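Local coordinates for protein trichothecene 3-O-acetyltransferase TRI101 (Fusarium sporotrichioides, PDB 2ZBA) that transfers an acetyl group from acetyl-CoA to the 3-hydroxyl of trichothecene mycotoxins, a step in the biosynthesis of T-2 toxin in this fungus, at residues Q68-G73 / K83-E88; D254-T259 / E333-T338; R283-R288 / D439-R444; G392-D397 / K425-E430. All blocks are in the same frame, centred on the assembly; numbering follows the deposited sequence.

Interaction 1: residues Q68-G73 / K83-E88; sequences QVKTEG and KIIPYE
K83 opens the contact with a two-way backbone pairing to K70. K83 N donates to K70 O, and K70 N donates to K83 O over 3.0 Å. The K83 side chain bends at chi3 (62°), and its NZ reaches E72 OE1 at 2.6 Å in a salt bridge. NZ meets that oxygen on its syn side, 30° out of the carboxylate plane. D13 is a second acidic partner of the same NZ. I84 faces V69 in a non-hydrogen-bonded pair, with V69 CG2 and I84 CG1 4.5 Å apart on the buried face. Strands 68-72 and 81-85 thus form an antiparallel beta hairpin, and strand 14-15 flanks 81-85 to complete a small three-stranded sheet. I85 pairs with Q68 through both backbone bonds, the one from I85 N to Q68 O being 2.9 Å. On the face shared with Q68 and K70, I85 CG1 lies 3.6 Å from Q68 CG, and I85 CD1 touches K70 CB. P86 takes part through its carbonyl: Q68 NE2 donates to P86 O at 2.8 Å, nearly in its own amide plane. Y87 comes against the same amide, its CD1 3.5 Å from Q68 NE2, with the ring and amide planes 57° apart.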
loop_
_atom_site.group_PDB
_atom_site.type_symbol
_atom_site.label_atom_id
_atom_site.label_comp_id
_atom_site.label_asym_id
_atom_site.label_seq_id
_atom_site.Cartn_x
_atom_site.Cartn_y
_atom_site.Cartn_z
ATOM N N GLN A 68 4.696 -11.232 -16.759
ATOM C CA GLN A 68 5.752 -10.281 -16.439
ATOM C C GLN A 68 5.434 -8.934 -17.102
ATOM O O GLN A 68 4.754 -8.883 -18.127
ATOM C CB GLN A 68 7.124 -10.809 -16.908
ATOM C CG GLN A 68 7.265 -10.877 -18.422
ATOM C CD GLN A 68 8.591 -11.409 -18.903
ATOM O OE1 GLN A 68 9.635 -10.778 -18.731
ATOM N NE2 GLN A 68 8.548 -12.561 -19.565
ATOM N N VAL A 69 5.937 -7.854 -16.512
ATOM C CA VAL A 69 5.756 -6.519 -17.053
ATOM C C VAL A 69 6.915 -6.185 -18.009
ATOM O O VAL A 69 8.091 -6.333 -17.681
ATOM C CB VAL A 69 5.591 -5.469 -15.919
ATOM C CG1 VAL A 69 5.469 -4.028 -16.480
ATOM C CG2 VAL A 69 4.360 -5.801 -15.048
ATOM N N LYS A 70 6.552 -5.767 -19.208
ATOM C CA LYS A 70 7.506 -5.395 -20.234
ATOM C C LYS A 70 7.159 -3.975 -20.711
ATOM O O LYS A 70 5.988 -3.649 -20.919
ATOM C CB LYS A 70 7.398 -6.397 -21.384
ATOM C CG LYS A 70 8.188 -6.063 -22.620
ATOM C CD LYS A 70 7.325 -6.341 -23.860
ATOM C CE LYS A 70 8.118 -7.048 -24.941
ATOM N NZ LYS A 70 7.234 -7.474 -26.048
ATOM N N THR A 71 8.177 -3.135 -20.864
ATOM C CA THR A 71 7.977 -1.762 -21.333
ATOM C C THR A 71 8.527 -1.613 -22.755
ATOM O O THR A 71 9.723 -1.819 -22.984
ATOM C CB THR A 71 8.622 -0.749 -20.372
ATOM O OG1 THR A 71 8.101 -0.968 -19.057
ATOM C CG2 THR A 71 8.330 0.707 -20.807
ATOM N N GLU A 72 7.637 -1.273 -23.690
ATOM C CA GLU A 72 7.952 -1.149 -25.122
ATOM C C GLU A 72 8.068 0.294 -25.584
ATOM O O GLU A 72 7.353 1.164 -25.098
ATOM C CB GLU A 72 6.831 -1.769 -25.949
ATOM C CG GLU A 72 7.041 -3.219 -26.317
ATOM C CD GLU A 72 6.076 -3.671 -27.389
ATOM O OE1 GLU A 72 4.851 -3.557 -27.164
ATOM O OE2 GLU A 72 6.545 -4.131 -28.460
ATOM N N GLY A 73 8.951 0.525 -26.557
ATOM C CA GLY A 73 9.006 1.795 -27.278
ATOM C C GLY A 73 9.660 2.926 -26.517
ATOM O O GLY A 73 9.262 4.086 -26.658
ATOM N N LYS A 83 3.049 -3.434 -20.596
ATOM C CA LYS A 83 2.053 -4.463 -20.801
ATOM C C LYS A 83 2.465 -5.740 -20.034
ATOM O O LYS A 83 3.632 -5.915 -19.679
ATOM C CB LYS A 83 1.926 -4.754 -22.303
ATOM C CG LYS A 83 3.221 -5.312 -22.944
ATOM C CD LYS A 83 3.057 -5.649 -24.426
ATOM C CE LYS A 83 2.716 -4.405 -25.261
ATOM N NZ LYS A 83 2.530 -4.753 -26.717
ATOM N N ILE A 84 1.492 -6.608 -19.779
ATOM C CA ILE A 84 1.728 -7.898 -19.128
ATOM C C ILE A 84 1.797 -8.969 -20.219
ATOM O O ILE A 84 0.855 -9.114 -20.994
ATOM C CB ILE A 84 0.602 -8.256 -18.088
ATOM C CG1 ILE A 84 0.592 -7.248 -16.927
ATOM C CG2 ILE A 84 0.774 -9.717 -17.564
ATOM C CD1 ILE A 84 -0.718 -7.177 -16.127
ATOM N N ILE A 85 2.921 -9.689 -20.273
ATOM C CA ILE A 85 3.155 -10.759 -21.255
ATOM C C ILE A 85 3.568 -12.049 -20.530
ATOM O O ILE A 85 3.961 -11.981 -19.353
ATOM C CB ILE A 85 4.286 -10.378 -22.285
ATOM C CG1 ILE A 85 5.629 -10.149 -21.562
ATOM C CG2 ILE A 85 3.853 -9.193 -23.153
ATOM C CD1 ILE A 85 6.864 -10.151 -22.471
ATOM N N PRO A 86 3.483 -13.221 -21.222
ATOM C CA PRO A 86 3.905 -14.499 -20.633
ATOM C C PRO A 86 5.308 -14.526 -20.062
ATOM O O PRO A 86 6.225 -13.870 -20.563
ATOM C CB PRO A 86 3.772 -15.495 -21.800
ATOM C CG PRO A 86 2.684 -14.917 -22.642
ATOM C CD PRO A 86 2.944 -13.422 -22.584
ATOM N N TYR A 87 5.463 -15.301 -19.004
ATOM C CA TYR A 87 6.751 -15.485 -18.369
ATOM C C TYR A 87 6.864 -16.977 -18.021
ATOM O O TYR A 87 7.101 -17.796 -18.915
ATOM C CB TYR A 87 6.844 -14.547 -17.174
ATOM C CG TYR A 87 8.103 -14.600 -16.353
ATOM C CD1 TYR A 87 9.366 -14.735 -16.939
ATOM C CD2 TYR A 87 8.034 -14.467 -14.973
ATOM C CE1 TYR A 87 10.521 -14.757 -16.154
ATOM C CE2 TYR A 87 9.186 -14.491 -14.185
ATOM C CZ TYR A 87 10.413 -14.636 -14.775
ATOM O OH TYR A 87 11.528 -14.640 -13.960
ATOM N N GLU A 88 6.675 -17.338 -16.756
ATOM C CA GLU A 88 6.612 -18.743 -16.363
ATOM C C GLU A 88 5.152 -19.195 -16.232
ATOM O O GLU A 88 4.236 -18.372 -16.373
ATOM C CB GLU A 88 7.415 -18.974 -15.089
ATOM C CG GLU A 88 8.862 -18.540 -15.235
ATOM C CD GLU A 88 9.673 -18.696 -13.971
ATOM O OE1 GLU A 88 9.118 -19.170 -12.959
ATOM O OE2 GLU A 88 10.873 -18.337 -13.984
#

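Interaction 2: residues D254-T259 / E333-T338; sequences DAATKT and EPLGAT
T259 meets the start of helix 335-344 with its hydroxyl and its methyl-bearing carbon. Its chi1 of 45° places OG1 between the backbone N and the carbonyl carbon. From there OG1 accepts from G336 N at 3.0 Å, with an N-H...O angle of 141°. The same hydroxyl donates to A255 O over 2.7 Å, in the plane of that carbonyl. The two bonds fix the rotation of the side chain and link A255 of helix 246-257 to the first turn of helix 335-344 through one oxygen. T259 CB and CG2 lean on P334 CB, with the two CB atoms 3.7 Å apart. L335 has CG anti to its backbone N (chi1 -165°), which brings L335 CG within 4.1 Å of A256 CB. L335 also rests on A275 and Q279 of helix 269-285. A CB on G336 would clash with A256 O and T259 O, so the close approach needs a glycine; G336 CA is 3.2 Å from A256 O. P334 holds the N-cap position. The arrangement is a close packing of one helix's C-terminal end against another's N-terminus, beside the coenzyme A site, where A256 adjoins V267.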
loop_
_atom_site.group_PDB
_atom_site.type_symbol
_atom_site.label_atom_id
_atom_site.label_comp_id
_atom_site.label_asym_id
_atom_site.label_seq_id
_atom_site.Cartn_x
_atom_site.Cartn_y
_atom_site.Cartn_z
ATOM N N ASP A 254 -14.150 10.275 18.203
ATOM C CA ASP A 254 -15.123 11.062 18.960
ATOM C C ASP A 254 -14.691 12.510 19.068
ATOM O O ASP A 254 -15.506 13.397 18.873
ATOM C CB ASP A 254 -15.354 10.480 20.365
ATOM C CG ASP A 254 -16.277 11.356 21.218
ATOM O OD1 ASP A 254 -17.288 11.866 20.683
ATOM O OD2 ASP A 254 -15.993 11.539 22.426
ATOM N N ALA A 255 -13.411 12.730 19.374
ATOM C CA ALA A 255 -12.852 14.064 19.547
ATOM C C ALA A 255 -12.767 14.870 18.250
ATOM O O ALA A 255 -12.680 16.105 18.289
ATOM C CB ALA A 255 -11.495 13.993 20.224
ATOM N N ALA A 256 -12.773 14.166 17.115
ATOM C CA ALA A 256 -12.867 14.775 15.793
ATOM C C ALA A 256 -14.328 15.121 15.481
ATOM O O ALA A 256 -14.636 16.231 15.029
ATOM C CB ALA A 256 -12.291 13.827 14.718
ATOM N N THR A 257 -15.211 14.150 15.713
ATOM C CA THR A 257 -16.657 14.330 15.638
ATOM C C THR A 257 -17.131 15.489 16.521
ATOM O O THR A 257 -17.957 16.282 16.091
ATOM C CB THR A 257 -17.405 13.033 16.040
ATOM O OG1 THR A 257 -17.005 11.955 15.179
ATOM C CG2 THR A 257 -18.933 13.221 15.966
ATOM N N LYS A 258 -16.585 15.584 17.737
ATOM C CA LYS A 258 -16.923 16.647 18.694
ATOM C C LYS A 258 -16.475 18.050 18.269
ATOM O O LYS A 258 -16.870 19.044 18.885
ATOM N N THR A 259 -15.651 18.124 17.223
ATOM C CA THR A 259 -15.102 19.391 16.718
ATOM C C THR A 259 -15.212 19.533 15.194
ATOM O O THR A 259 -14.418 20.234 14.578
ATOM C CB THR A 259 -13.622 19.582 17.117
ATOM O OG1 THR A 259 -12.902 18.367 16.885
ATOM C CG2 THR A 259 -13.482 20.002 18.589
ATOM N N GLU A 333 -4.947 23.480 15.233
ATOM C CA GLU A 333 -6.397 23.474 15.008
ATOM C C GLU A 333 -7.055 22.270 15.699
ATOM O O GLU A 333 -6.353 21.324 16.088
ATOM C CB GLU A 333 -6.742 23.539 13.508
ATOM C CG GLU A 333 -6.503 22.258 12.703
ATOM C CD GLU A 333 -6.580 22.488 11.192
ATOM O OE1 GLU A 333 -6.705 23.654 10.767
ATOM O OE2 GLU A 333 -6.511 21.507 10.416
ATOM N N PRO A 334 -8.393 22.309 15.892
ATOM C CA PRO A 334 -9.072 21.123 16.425
ATOM C C PRO A 334 -8.977 19.915 15.486
ATOM O O PRO A 334 -8.978 20.069 14.250
ATOM C CB PRO A 334 -10.535 21.567 16.538
ATOM C CG PRO A 334 -10.673 22.722 15.619
ATOM C CD PRO A 334 -9.342 23.421 15.666
ATOM N N LEU A 335 -8.911 18.726 16.077
ATOM C CA LEU A 335 -8.837 17.486 15.316
ATOM C C LEU A 335 -9.931 17.347 14.240
ATOM O O LEU A 335 -9.673 16.907 13.111
ATOM C CB LEU A 335 -8.875 16.289 16.272
ATOM C CG LEU A 335 -8.448 14.972 15.629
ATOM C CD1 LEU A 335 -7.014 15.093 15.138
ATOM C CD2 LEU A 335 -8.601 13.859 16.629
ATOM N N GLY A 336 -11.152 17.730 14.595
ATOM C CA GLY A 336 -12.243 17.789 13.642
ATOM C C GLY A 336 -12.005 18.661 12.423
ATOM O O GLY A 336 -12.469 18.330 11.333
ATOM N N ALA A 337 -11.305 19.777 12.605
ATOM C CA ALA A 337 -10.951 20.665 11.491
ATOM C C ALA A 337 -9.966 19.985 10.559
ATOM O O ALA A 337 -10.093 20.073 9.330
ATOM C CB ALA A 337 -10.373 21.984 12.002
ATOM N N THR A 338 -8.986 19.294 11.135
ATOM C CA THR A 338 -8.030 18.541 10.320
ATOM C C THR A 338 -8.688 17.371 9.592
ATOM O O THR A 338 -8.501 17.230 8.394
ATOM C CB THR A 338 -6.799 18.094 11.119
ATOM O OG1 THR A 338 -6.296 19.198 11.877
ATOM C CG2 THR A 338 -5.697 17.612 10.184
#

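Interaction 3: residues R283-R288 / D439-R444; sequences RVRLAR and DEDMER
D441 OD2 is gripped by two arginines that approach from opposite faces of the carboxylate plane. R285 NE donates to D441 OD2 at 2.9 Å, and R288 NH2 donates to the same oxygen at 3.1 Å. R288 also sends its NE to D441 OD1 over 2.9 Å. It therefore holds the carboxylate side-on, with the two planes only 24° apart. R285 is turned further, its guanidinium 53° from the carboxylate. Its chain is extended from CG to NE, and D441 OD2 lies in its guanidinium plane, at the edge. A water bridges R285 NH2 and D441 OD2. Another water joins D441 OD1, V284 O and R444 NE. Two positive groups on this buried acid would be expected to favour its charged form. R444 makes a second set of contacts. A287 CB stands over the centre of one face of its guanidinium, 3.5 Å from R444 CZ, and R444 NH2 forms a salt bridge with E440 OE1. V284 CB packs on R444 CB at 3.9 Å. The arginines have further partners: R285 binds S418 and S382, and R288 binds S380 O. The network ties the end of helix 269-285 and the residues after it to helix 439-446, whose M442 packs on strand 237-244.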
loop_
_atom_site.group_PDB
_atom_site.type_symbol
_atom_site.label_atom_id
_atom_site.label_comp_id
_atom_site.label_asym_id
_atom_site.label_seq_id
_atom_site.Cartn_x
_atom_site.Cartn_y
_atom_site.Cartn_z
ATOM N N ARG A 283 3.150 19.089 14.785
ATOM C CA ARG A 283 3.533 19.540 16.124
ATOM C C ARG A 283 5.016 19.361 16.428
ATOM O O ARG A 283 5.694 20.346 16.724
ATOM C CB ARG A 283 2.684 18.853 17.189
ATOM C CG ARG A 283 3.059 19.224 18.606
ATOM C CD ARG A 283 1.989 18.776 19.567
ATOM N NE ARG A 283 1.905 17.324 19.690
ATOM C CZ ARG A 283 0.899 16.588 19.224
ATOM N NH1 ARG A 283 -0.121 17.160 18.574
ATOM N NH2 ARG A 283 0.921 15.269 19.379
ATOM N N VAL A 284 5.523 18.126 16.321
ATOM C CA VAL A 284 6.941 17.861 16.634
ATOM C C VAL A 284 7.897 18.570 15.678
ATOM O O VAL A 284 9.021 18.906 16.061
ATOM C CB VAL A 284 7.293 16.343 16.773
ATOM C CG1 VAL A 284 6.390 15.656 17.804
ATOM C CG2 VAL A 284 7.255 15.622 15.432
ATOM N N ARG A 285 7.436 18.829 14.452
ATOM C CA ARG A 285 8.252 19.524 13.433
ATOM C C ARG A 285 8.351 21.026 13.675
ATOM O O ARG A 285 9.209 21.694 13.103
ATOM C CB ARG A 285 7.719 19.248 12.021
ATOM C CG ARG A 285 8.158 17.931 11.443
ATOM C CD ARG A 285 7.383 17.576 10.176
ATOM N NE ARG A 285 7.929 16.356 9.583
ATOM C CZ ARG A 285 7.404 15.694 8.556
ATOM N NH1 ARG A 285 6.287 16.137 7.957
ATOM N NH2 ARG A 285 8.021 14.597 8.107
ATOM N N LEU A 286 7.469 21.551 14.518
ATOM C CA LEU A 286 7.558 22.934 14.985
ATOM C C LEU A 286 8.828 23.212 15.778
ATOM O O LEU A 286 9.206 24.369 15.951
ATOM C CB LEU A 286 6.346 23.305 15.829
ATOM C CG LEU A 286 5.053 23.553 15.064
ATOM C CD1 LEU A 286 3.932 23.822 16.048
ATOM C CD2 LEU A 286 5.259 24.717 14.091
ATOM N N ALA A 287 9.484 22.155 16.256
ATOM C CA ALA A 287 10.782 22.297 16.909
ATOM C C ALA A 287 11.925 22.566 15.913
ATOM O O ALA A 287 13.026 22.922 16.331
ATOM C CB ALA A 287 11.081 21.071 17.772
ATOM N N ARG A 288 11.671 22.419 14.609
ATOM C CA ARG A 288 12.740 22.537 13.603
ATOM C C ARG A 288 12.370 23.291 12.313
ATOM O O ARG A 288 13.226 23.545 11.470
ATOM C CB ARG A 288 13.362 21.155 13.278
ATOM C CG ARG A 288 12.426 20.126 12.604
ATOM C CD ARG A 288 13.209 19.002 11.871
ATOM N NE ARG A 288 12.317 18.151 11.077
ATOM C CZ ARG A 288 12.057 18.313 9.772
ATOM N NH1 ARG A 288 12.628 19.297 9.075
ATOM N NH2 ARG A 288 11.218 17.487 9.149
ATOM N N ASP A 439 15.364 11.081 12.243
ATOM C CA ASP A 439 15.615 10.748 13.663
ATOM C C ASP A 439 15.046 11.733 14.696
ATOM O O ASP A 439 14.411 11.301 15.662
ATOM C CB ASP A 439 17.109 10.520 13.927
ATOM C CG ASP A 439 17.636 9.220 13.317
ATOM O OD1 ASP A 439 16.852 8.411 12.777
ATOM O OD2 ASP A 439 18.864 9.014 13.378
ATOM N N GLU A 440 15.262 13.037 14.497
ATOM C CA GLU A 440 14.820 14.025 15.488
ATOM C C GLU A 440 13.306 14.138 15.567
ATOM O O GLU A 440 12.768 14.361 16.651
ATOM C CB GLU A 440 15.494 15.398 15.300
ATOM C CG GLU A 440 15.066 16.195 14.070
ATOM C CD GLU A 440 16.030 17.340 13.755
ATOM O OE1 GLU A 440 16.120 18.305 14.558
ATOM O OE2 GLU A 440 16.680 17.284 12.688
ATOM N N ASP A 441 12.627 13.963 14.430
ATOM C CA ASP A 441 11.162 13.906 14.403
ATOM C C ASP A 441 10.680 12.641 15.097
ATOM O O ASP A 441 9.780 12.696 15.930
ATOM C CB ASP A 441 10.619 13.914 12.970
ATOM C CG ASP A 441 10.694 15.283 12.305
ATOM O OD1 ASP A 441 11.238 16.226 12.915
ATOM O OD2 ASP A 441 10.210 15.394 11.143
HETATM N N MSE A 442 11.278 11.501 14.742
HETATM C CA MSE A 442 10.945 10.229 15.389
HETATM C C MSE A 442 11.071 10.289 16.917
HETATM O O MSE A 442 10.176 9.848 17.622
HETATM C CB MSE A 442 11.791 9.078 14.828
HETATM C CG MSE A 442 11.303 7.684 15.249
HETATM SE SE MSE A 442 9.639 7.095 14.418
HETATM C CE MSE A 442 10.356 6.525 12.640
ATOM N N GLU A 443 12.178 10.838 17.417
ATOM C CA GLU A 443 12.438 10.850 18.862
ATOM C C GLU A 443 11.556 11.848 19.613
ATOM O O GLU A 443 11.157 11.592 20.751
ATOM C CB GLU A 443 13.933 11.036 19.185
ATOM C CG GLU A 443 14.647 12.259 18.611
ATOM C CD GLU A 443 16.139 12.294 18.995
ATOM O OE1 GLU A 443 16.440 12.252 20.215
ATOM O OE2 GLU A 443 17.009 12.353 18.087
ATOM N N ARG A 444 11.238 12.970 18.965
ATOM C CA ARG A 444 10.306 13.930 19.534
ATOM C C ARG A 444 8.868 13.402 19.544
ATOM O O ARG A 444 8.110 13.691 20.473
ATOM C CB ARG A 444 10.428 15.302 18.848
ATOM C CG ARG A 444 11.756 15.992 19.180
ATOM C CD ARG A 444 11.768 17.492 18.893
ATOM N NE ARG A 444 12.410 17.823 17.622
ATOM C CZ ARG A 444 13.536 18.525 17.488
ATOM N NH1 ARG A 444 14.181 18.998 18.551
ATOM N NH2 ARG A 444 14.011 18.775 16.272
HETATM O O HOH W 1 11.160 17.983 15.092
HETATM O O HOH W 2 10.515 13.546 9.201
#

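Interaction 4: residues G392-D397 / K425-E430; sequences GCWEYD and KKPDGE
W394 lays one face of its indole against K426 and P427. The K426 chain runs slantwise over the six-membered ring. Its CG lies 3.7 Å from the centroid of that ring and 14° off the normal, a CH-pi contact over the face. Beyond CG the lysine is extended, and K426 CD continues along the ring to 3.7 Å from W394 CH2. P427 CD lies over the five-membered ring, 3.8 Å from its centroid and 26° off the normal, and the proline side chain stands roughly at a right angle to the tryptophan. K426 CA is over the same face, 3.6 Å from W394 NE1. The first torsion of W394 sets CG beside its backbone N, and chi2 of 97° turns the ring broadside to the proline. At the pyrrole side, W394 CD1 comes 3.5 Å from K425 O. The indole NE1 is hydrogen-bonded to P424 O, just before the segment, which helps hold the ring's orientation. No hydrogen bond joins the two segments. A type I turn from K426 to G429 shapes the partner loop, and D428 OD1 closes an Asx turn onto E430 N. The K425 side chain is about 5 Å from bound coenzyme A at the nearest atoms, and the contact borders that site. It joins the loop between strands 383-387 and 407-409 to the turn between strands 419-422 and 431-438; W394 also touches V408 of strand 407-409.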
loop_
_atom_site.group_PDB
_atom_site.type_symbol
_atom_site.label_atom_id
_atom_site.label_comp_id
_atom_site.label_asym_id
_atom_site.label_seq_id
_atom_site.Cartn_x
_atom_site.Cartn_y
_atom_site.Cartn_z
ATOM N N GLY A 392 -8.150 -7.354 3.109
ATOM C CA GLY A 392 -8.733 -8.461 3.876
ATOM C C GLY A 392 -7.784 -9.584 4.296
ATOM O O GLY A 392 -8.232 -10.687 4.574
ATOM N N CYS A 393 -6.478 -9.300 4.363
ATOM C CA CYS A 393 -5.455 -10.357 4.521
ATOM C C CYS A 393 -5.497 -11.165 5.831
ATOM O O CYS A 393 -4.997 -12.298 5.865
ATOM C CB CYS A 393 -4.054 -9.792 4.312
ATOM S SG CYS A 393 -3.468 -9.812 2.601
ATOM N N TRP A 394 -6.058 -10.586 6.900
ATOM C CA TRP A 394 -6.209 -11.279 8.191
ATOM C C TRP A 394 -7.148 -12.488 8.123
ATOM O O TRP A 394 -7.258 -13.242 9.100
ATOM C CB TRP A 394 -6.759 -10.332 9.275
ATOM C CG TRP A 394 -5.794 -9.314 9.801
ATOM C CD1 TRP A 394 -5.678 -8.018 9.400
ATOM C CD2 TRP A 394 -4.844 -9.498 10.858
ATOM N NE1 TRP A 394 -4.696 -7.383 10.124
ATOM C CE2 TRP A 394 -4.170 -8.269 11.029
ATOM C CE3 TRP A 394 -4.486 -10.587 11.665
ATOM C CZ2 TRP A 394 -3.165 -8.096 11.968
ATOM C CZ3 TRP A 394 -3.498 -10.411 12.609
ATOM C CH2 TRP A 394 -2.840 -9.180 12.746
ATOM N N GLU A 395 -7.837 -12.644 6.989
ATOM C CA GLU A 395 -8.844 -13.684 6.793
ATOM C C GLU A 395 -8.390 -14.925 6.006
ATOM O O GLU A 395 -9.126 -15.908 5.939
ATOM C CB GLU A 395 -10.086 -13.093 6.108
ATOM C CG GLU A 395 -10.819 -12.039 6.951
ATOM C CD GLU A 395 -11.354 -12.606 8.259
ATOM O OE1 GLU A 395 -11.871 -13.756 8.255
ATOM O OE2 GLU A 395 -11.245 -11.907 9.289
ATOM N N TYR A 396 -7.209 -14.880 5.387
ATOM C CA TYR A 396 -6.820 -15.940 4.458
ATOM C C TYR A 396 -5.980 -16.993 5.166
ATOM O O TYR A 396 -5.022 -16.665 5.862
ATOM C CB TYR A 396 -6.066 -15.395 3.234
ATOM C CG TYR A 396 -6.630 -14.105 2.657
ATOM C CD1 TYR A 396 -8.005 -13.864 2.634
ATOM C CD2 TYR A 396 -5.780 -13.139 2.112
ATOM C CE1 TYR A 396 -8.522 -12.666 2.123
ATOM C CE2 TYR A 396 -6.287 -11.950 1.576
ATOM C CZ TYR A 396 -7.653 -11.722 1.589
ATOM O OH TYR A 396 -8.166 -10.567 1.062
ATOM N N ASP A 397 -6.364 -18.253 4.976
ATOM C CA ASP A 397 -5.708 -19.386 5.633
ATOM C C ASP A 397 -4.944 -20.257 4.633
ATOM O O ASP A 397 -4.004 -20.948 5.018
ATOM C CB ASP A 397 -6.735 -20.220 6.417
ATOM C CG ASP A 397 -7.827 -20.801 5.527
ATOM O OD1 ASP A 397 -8.943 -20.253 5.541
ATOM O OD2 ASP A 397 -7.580 -21.792 4.808
ATOM N N LYS A 425 -6.607 -3.685 8.971
ATOM C CA LYS A 425 -7.143 -3.496 10.312
ATOM C C LYS A 425 -7.386 -4.855 10.945
ATOM O O LYS A 425 -8.076 -5.722 10.362
ATOM C CB LYS A 425 -8.420 -2.641 10.240
ATOM C CG LYS A 425 -9.238 -2.511 11.510
ATOM C CD LYS A 425 -10.552 -1.825 11.171
ATOM C CE LYS A 425 -11.705 -2.276 12.057
ATOM N NZ LYS A 425 -13.009 -1.917 11.382
ATOM N N LYS A 426 -6.803 -5.047 12.127
ATOM C CA LYS A 426 -6.887 -6.351 12.817
ATOM C C LYS A 426 -8.359 -6.625 13.096
ATOM O O LYS A 426 -9.123 -5.686 13.316
ATOM C CB LYS A 426 -6.061 -6.356 14.108
ATOM C CG LYS A 426 -5.695 -7.731 14.630
ATOM C CD LYS A 426 -4.533 -7.637 15.615
ATOM C CE LYS A 426 -4.205 -8.995 16.219
ATOM N NZ LYS A 426 -3.492 -8.792 17.506
ATOM N N PRO A 427 -8.775 -7.907 13.018
ATOM C CA PRO A 427 -10.172 -8.269 13.272
ATOM C C PRO A 427 -10.774 -7.734 14.572
ATOM O O PRO A 427 -12.004 -7.686 14.686
ATOM C CB PRO A 427 -10.135 -9.796 13.243
ATOM C CG PRO A 427 -9.044 -10.088 12.250
ATOM C CD PRO A 427 -7.987 -9.085 12.614
ATOM N N ASP A 428 -9.925 -7.324 15.516
ATOM C CA ASP A 428 -10.365 -6.735 16.791
ATOM C C ASP A 428 -10.525 -5.209 16.736
ATOM O O ASP A 428 -11.074 -4.611 17.659
ATOM C CB ASP A 428 -9.471 -7.176 17.979
ATOM C CG ASP A 428 -8.032 -6.634 17.911
ATOM O OD1 ASP A 428 -7.739 -5.707 17.125
ATOM O OD2 ASP A 428 -7.170 -7.150 18.677
ATOM N N GLY A 429 -10.047 -4.604 15.650
ATOM C CA GLY A 429 -10.193 -3.170 15.389
ATOM C C GLY A 429 -8.916 -2.387 15.599
ATOM O O GLY A 429 -8.889 -1.174 15.418
ATOM N N GLU A 430 -7.848 -3.075 15.997
ATOM C CA GLU A 430 -6.574 -2.412 16.222
ATOM C C GLU A 430 -6.016 -1.940 14.892
ATOM O O GLU A 430 -6.117 -2.649 13.884
ATOM C CB GLU A 430 -5.569 -3.358 16.906
ATOM C CG GLU A 430 -4.170 -2.759 17.099
ATOM C CD GLU A 430 -3.087 -3.820 17.306
ATOM O OE1 GLU A 430 -2.915 -4.721 16.445
ATOM O OE2 GLU A 430 -2.391 -3.745 18.343
#

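Interaction 1 comes first along the chain, in the small three-stranded sheet of the N-terminal part, away from the annotated sites. Its centre is about 47 Å from that of interaction 2 and 44 Å from that of interaction 3, across the chain's centre. Interactions 2 and 3 alternate along the chain, their centres about 23 Å apart. Helix 269-285 connects them: L335 of interaction 2 touches it, and it carries R283-R285 of interaction 3. Interaction 4 is nested between the segments of interaction 3. The strands flanking its turn, 419-422 and 431-438, belong to the large mixed sheet, and 431-438 runs directly into helix 439-446. Interactions 2 and 4, centres about 28 Å apart, both border the coenzyme A site.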